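Local atomic coordinates of ubiquitin conjugating enzyme (Plasmodium yoelii, PDB entry 2PWQ), a protein that probably carries activated ubiquitin as a thioester and passes it on to target proteins, as an E2 enzyme of the ubiquitin-conjugating family. Residues I107-D110 with V111-N114; L120-R123 with T124-S128; Q130-S134 with D135-D139. All blocks are in the same frame, centred on the assembly; numbering follows the deposited sequence.

Overall arrangement
All three contacts are local: each joins consecutive residues around a helix start or end in the ubiquitin-conjugating fold. Contacts 1 and 3 lie at the surface, their centres about 12 Å from the chain centre, whereas contact 2 is partly buried, at about 9 Å. Contacts 2 and 3 share helix 122-134, the former at its first turns and the latter at its exit, with centres about 15 Å apart. Contact 1 opens the short helix 110-115 and touches contact 2 by packing of L112 CD1 on A125 CB, 4.3 Å apart. Chemistry follows position: contact 1 has helical main-chain bonds and a leucine pair, contact 2 adds threonine capping to the helical bonds, and contact 3 has one weak bond with apolar packing.

Contact 1: I107-D110 with V111-N114; sequences ICLD and VLKN
With CG of L109 anti to its own carbonyl carbon (chi1 -58°) and CG of L112 set between its backbone N and carbonyl carbon (chi1 48°), the two leucines lie side by side and point the same way. Their touching branches are the CD2 methyls: L109 CD2 is 3.7 Å from L112 CD2 and 4.0 Å from L112 CG. This apolar pair spans the first turn of helix 110-115, where L109 holds the N-cap position.

The backbone closes the same turn. K113 N donates to L109 O at 2.8 Å with an N-H...O angle of 166°, and one residue later N114 N donates to D110 O at 3.0 Å, the regular i to i+4 pattern of an alpha helix. CB of K113 rests 3.2 Å from D110 O, while the rest of that lysine side chain is extended and leads away from the segment 107-110. Its NZ ends 4.9 Å from D110 OD1, too far for a salt bridge.

C108, predicted to form the glycyl thioester intermediate, directly precedes L109. Its side chain is exposed and makes no contact with 111-114, but touches Q142 of a loop; I107, one residue earlier, packs on I100. In sequence order come C108, then the N-cap L109, then the helix from D110, an arrangement consistent with the E2 fold.

Chemically, the contact combines two straight main-chain bonds with one leucine pair, and involves no salt bridge. The helix start just after C108 is thus held by two backbone bonds and the leucine pair, and the side-chain charges of D110 and K113 could at most attract each other weakly.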
# COMPACT_ATOMS: atom_id res chain seq x y z
N ILE A 107 8.04 1.08 -2.61
CA ILE A 107 8.10 1.67 -1.27
C ILE A 107 9.17 0.97 -0.44
O ILE A 107 9.54 -0.17 -0.74
CB ILE A 107 6.74 1.60 -0.55
CG1 ILE A 107 6.20 0.18 -0.56
CG2 ILE A 107 5.76 2.55 -1.20
CD1 ILE A 107 4.72 0.09 -0.31
N CYS A 108 9.71 1.64 0.57
CA CYS A 108 10.68 0.98 1.44
C CYS A 108 9.98 0.15 2.51
O CYS A 108 9.29 0.70 3.37
CB CYS A 108 11.64 1.98 2.08
SG CYS A 108 12.91 1.18 3.10
N LEU A 109 10.14 -1.16 2.46
CA LEU A 109 9.48 -2.02 3.44
C LEU A 109 10.46 -2.66 4.44
O LEU A 109 10.15 -3.69 5.03
CB LEU A 109 8.60 -3.09 2.74
CG LEU A 109 7.47 -2.63 1.80
CD1 LEU A 109 7.14 -3.72 0.79
CD2 LEU A 109 6.22 -2.19 2.56
N ASP A 110 11.63 -2.02 4.61
CA ASP A 110 12.66 -2.49 5.55
C ASP A 110 12.03 -2.71 6.93
O ASP A 110 12.29 -3.72 7.59
CB ASP A 110 13.81 -1.47 5.69
CG ASP A 110 14.76 -1.44 4.47
OD1 ASP A 110 14.81 -2.40 3.67
OD2 ASP A 110 15.47 -0.42 4.33
N VAL A 111 11.20 -1.77 7.35
CA VAL A 111 10.57 -1.86 8.65
C VAL A 111 9.76 -3.15 8.79
O VAL A 111 10.09 -3.95 9.66
CB VAL A 111 9.77 -0.58 9.03
CG1 VAL A 111 8.92 -0.83 10.26
CG2 VAL A 111 10.74 0.58 9.28
N LEU A 112 8.74 -3.37 7.96
CA LEU A 112 8.02 -4.65 8.10
C LEU A 112 8.85 -5.89 7.80
O LEU A 112 8.63 -6.93 8.41
CB LEU A 112 6.64 -4.71 7.43
CG LEU A 112 6.35 -4.26 6.02
CD1 LEU A 112 5.58 -5.37 5.30
CD2 LEU A 112 5.53 -2.97 6.09
N LYS A 113 9.81 -5.78 6.89
CA LYS A 113 10.79 -6.85 6.67
C LYS A 113 11.34 -7.33 8.01
O LYS A 113 11.10 -8.48 8.40
CB LYS A 113 11.93 -6.36 5.77
CG LYS A 113 12.82 -7.44 5.18
CD LYS A 113 13.86 -6.80 4.27
CE LYS A 113 14.30 -7.75 3.18
NZ LYS A 113 14.84 -6.99 2.01
N ASN A 114 12.03 -6.48 8.76
CA ASN A 114 12.61 -6.96 10.02
C ASN A 114 11.65 -7.00 11.22
O ASN A 114 11.97 -7.60 12.24
CB ASN A 114 13.95 -6.29 10.36
CG ASN A 114 13.97 -4.80 10.07
OD1 ASN A 114 14.91 -4.29 9.44
ND2 ASN A 114 12.95 -4.08 10.54

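Contact 2: L120-R123 with T124-S128; sequences LTIR and TALLS
T121 and T124 exchange two hydrogen bonds at the start of helix 122-134. T124 N donates to T121 OG1 at 3.1 Å, the N-cap bond, and T124 OG1 returns one to T121 O, also at 3.1 Å. That carbonyl has a second donor, A125 N, at 2.9 Å and in the carbonyl plane, whereas T124 OG1 approaches tilted 23° from it. In both threonines OG1 lies between the backbone N and the carbonyl carbon (chi1 69° and 65°), which sets OG1 of T121 at T124 N and OG1 of T124 at T121 O. E31 of helix 23-37 accepts from I122 N, tying the helix start to that neighbour.

Regular bonds continue the helix, L126 N to I122 O and L127 N to R123 O. Outward from them, I122 CG2 lies 4.2 Å from L126 CD1, the two side chains side by side; both are buried, I122 on Y82 and L126 on I89. On another flank R123 runs extended to NE, and its NH1 comes within 3.4 Å of L127 CD1; NH2 donates to N39 O.

The paired threonines thus satisfy backbone polar groups at the helix start, while the apolar flank packs against strands 43-47 and 88-91.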
# COMPACT_ATOMS: atom_id res chain seq x y z
N LEU A 120 1.60 -10.55 12.25
CA LEU A 120 1.24 -9.48 11.32
C LEU A 120 0.30 -10.02 10.21
O LEU A 120 0.18 -11.23 10.00
CB LEU A 120 2.53 -8.83 10.80
CG LEU A 120 3.12 -7.80 11.79
CD1 LEU A 120 4.50 -7.34 11.39
CD2 LEU A 120 2.19 -6.59 11.94
N THR A 121 -0.43 -9.11 9.56
CA THR A 121 -1.33 -9.47 8.49
C THR A 121 -1.18 -8.46 7.34
O THR A 121 -0.75 -7.31 7.51
CB THR A 121 -2.81 -9.45 8.91
OG1 THR A 121 -3.20 -8.09 9.14
CG2 THR A 121 -3.06 -10.27 10.22
N ILE A 122 -1.62 -8.91 6.17
CA ILE A 122 -1.59 -8.05 5.01
C ILE A 122 -2.43 -6.77 5.22
O ILE A 122 -1.96 -5.71 4.96
CB ILE A 122 -1.97 -8.86 3.75
CG1 ILE A 122 -0.83 -9.84 3.47
CG2 ILE A 122 -2.17 -7.94 2.56
CD1 ILE A 122 -1.19 -10.97 2.60
N ARG A 123 -3.66 -6.86 5.72
CA ARG A 123 -4.43 -5.65 6.03
C ARG A 123 -3.64 -4.69 6.95
O ARG A 123 -3.72 -3.46 6.82
CB ARG A 123 -5.76 -5.99 6.69
CG ARG A 123 -6.75 -4.85 6.58
CD ARG A 123 -8.11 -5.15 7.12
NE ARG A 123 -8.99 -4.01 6.87
CZ ARG A 123 -9.00 -2.87 7.56
NH1 ARG A 123 -8.20 -2.69 8.61
NH2 ARG A 123 -9.85 -1.93 7.24
N THR A 124 -2.91 -5.24 7.90
CA THR A 124 -2.18 -4.32 8.76
C THR A 124 -0.96 -3.70 7.99
O THR A 124 -0.65 -2.52 8.17
CB THR A 124 -1.94 -4.84 10.25
OG1 THR A 124 -1.09 -5.99 10.26
CG2 THR A 124 -3.30 -5.23 10.92
N ALA A 125 -0.33 -4.47 7.10
CA ALA A 125 0.71 -3.91 6.21
C ALA A 125 0.15 -2.76 5.38
O ALA A 125 0.78 -1.72 5.22
CB ALA A 125 1.33 -4.98 5.29
N LEU A 126 -1.06 -2.97 4.87
CA LEU A 126 -1.73 -1.95 4.11
C LEU A 126 -2.19 -0.75 4.93
O LEU A 126 -2.13 0.38 4.44
CB LEU A 126 -2.90 -2.55 3.30
CG LEU A 126 -2.55 -3.64 2.27
CD1 LEU A 126 -3.83 -4.22 1.69
CD2 LEU A 126 -1.61 -3.13 1.18
N LEU A 127 -2.70 -0.98 6.14
CA LEU A 127 -3.06 0.13 7.03
C LEU A 127 -1.82 0.98 7.32
O LEU A 127 -1.90 2.20 7.41
CB LEU A 127 -3.61 -0.36 8.37
CG LEU A 127 -5.10 -0.72 8.50
CD1 LEU A 127 -5.34 -1.30 9.92
CD2 LEU A 127 -6.10 0.46 8.22
N SER A 128 -0.66 0.38 7.44
CA SER A 128 0.50 1.17 7.79
C SER A 128 1.01 1.95 6.56
O SER A 128 1.74 2.94 6.68
CB SER A 128 1.63 0.31 8.35
OG SER A 128 2.36 -0.19 7.25

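Contact 3: Q130-S134 with D135-D139; sequences QALLS and DPQPD
The C-terminal end of helix 122-134, where the chain enters the loop toward helix 144-152, is built around L132. Its carbonyl and side chain both meet the departing residues. D135 N donates to L132 O at 3.1 Å, a weak bond because its N-H...O angle is only 142°, and at D135 the backbone turns out of the helix. Next along the chain, P136 N lies 3.2 Å from the same L132 O, but a proline nitrogen has no hydrogen to share. H97 NE2 also hydrogen-bonds to that oxygen, so it has a partner beyond its own helix besides the weak bond from D135 N.

In E2 enzymes the helix and loop here border the region of the active-site cysteine, and the geometry agrees: the L132 side chain is about 7 Å from that of C108, predicted to be the thioester-forming residue. From L132, the CD2 branch reaches forward to the loop, 3.7 Å from Q137 CG and equally close to D135 O. The L132 and Q137 side chains run at an angle to one another, and CG of Q137 lies anti to its carbonyl carbon (chi1 -61°), where it meets that methyl.

The ring of P136 sits against the carbonyls of the last turn, its CD 3.9 Å from S134 C and from L132 O. It also packs on H97 and P98, and on Y150 of helix 144-152, which P138 touches as well. Behind the turn, L133 is buried against I59 of strand 54-60.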
# COMPACT_ATOMS: atom_id res chain seq x y z
N GLN A 130 -1.24 3.17 4.35
CA GLN A 130 -2.18 4.28 4.36
C GLN A 130 -1.78 5.34 5.41
O GLN A 130 -1.98 6.56 5.21
CB GLN A 130 -3.58 3.75 4.61
CG GLN A 130 -4.69 4.80 4.68
CD GLN A 130 -5.99 4.22 5.17
OE1 GLN A 130 -6.01 3.66 6.26
NE2 GLN A 130 -7.07 4.34 4.40
N ALA A 131 -1.25 4.88 6.55
CA ALA A 131 -0.71 5.82 7.56
C ALA A 131 0.38 6.70 6.96
O ALA A 131 0.36 7.91 7.15
CB ALA A 131 -0.22 5.07 8.85
N LEU A 132 1.33 6.09 6.23
CA LEU A 132 2.32 6.85 5.46
C LEU A 132 1.73 7.95 4.56
O LEU A 132 2.28 9.04 4.48
CB LEU A 132 3.15 5.94 4.61
CG LEU A 132 4.51 5.57 5.13
CD1 LEU A 132 5.26 4.85 4.07
CD2 LEU A 132 5.26 6.85 5.59
N LEU A 133 0.63 7.66 3.90
CA LEU A 133 -0.07 8.66 3.06
C LEU A 133 -0.45 9.88 3.91
O LEU A 133 -0.28 11.05 3.51
CB LEU A 133 -1.32 8.05 2.43
CG LEU A 133 -1.18 7.45 1.01
CD1 LEU A 133 0.26 6.97 0.65
CD2 LEU A 133 -2.20 6.38 0.80
N SER A 134 -0.99 9.57 5.10
CA SER A 134 -1.34 10.59 6.09
C SER A 134 -0.18 11.32 6.68
O SER A 134 -0.35 12.44 7.16
CB SER A 134 -2.07 9.94 7.27
OG SER A 134 -3.41 9.80 6.94
N ASP A 135 0.99 10.71 6.69
CA ASP A 135 2.06 11.25 7.46
C ASP A 135 3.39 10.91 6.77
O ASP A 135 4.11 9.99 7.20
CB ASP A 135 1.94 10.65 8.88
CG ASP A 135 2.82 11.32 9.90
OD1 ASP A 135 3.29 12.45 9.64
OD2 ASP A 135 3.01 10.73 10.99
N PRO A 136 3.73 11.66 5.69
CA PRO A 136 4.94 11.33 4.92
C PRO A 136 6.22 11.50 5.74
O PRO A 136 6.29 12.39 6.58
CB PRO A 136 4.90 12.31 3.70
CG PRO A 136 3.51 12.89 3.67
CD PRO A 136 3.05 12.84 5.15
N GLN A 137 7.22 10.68 5.47
CA GLN A 137 8.49 10.64 6.22
C GLN A 137 9.71 11.07 5.38
O GLN A 137 10.51 10.21 4.93
CB GLN A 137 8.70 9.21 6.74
CG GLN A 137 7.58 8.77 7.66
CD GLN A 137 7.47 9.71 8.84
OE1 GLN A 137 6.41 10.36 9.07
NE2 GLN A 137 8.59 9.87 9.55
N PRO A 138 9.89 12.40 5.20
CA PRO A 138 10.82 12.96 4.20
C PRO A 138 12.30 12.63 4.37
O PRO A 138 13.05 12.73 3.39
CB PRO A 138 10.59 14.47 4.30
CG PRO A 138 10.04 14.68 5.67
CD PRO A 138 9.17 13.47 5.93
N ASP A 139 12.72 12.25 5.57
CA ASP A 139 14.14 11.93 5.88
C ASP A 139 14.59 10.54 5.45
O ASP A 139 15.79 10.25 5.45
CB ASP A 139 14.39 12.05 7.39
CG ASP A 139 14.58 13.49 7.84
OD1 ASP A 139 13.88 14.40 7.33
OD2 ASP A 139 15.44 13.69 8.73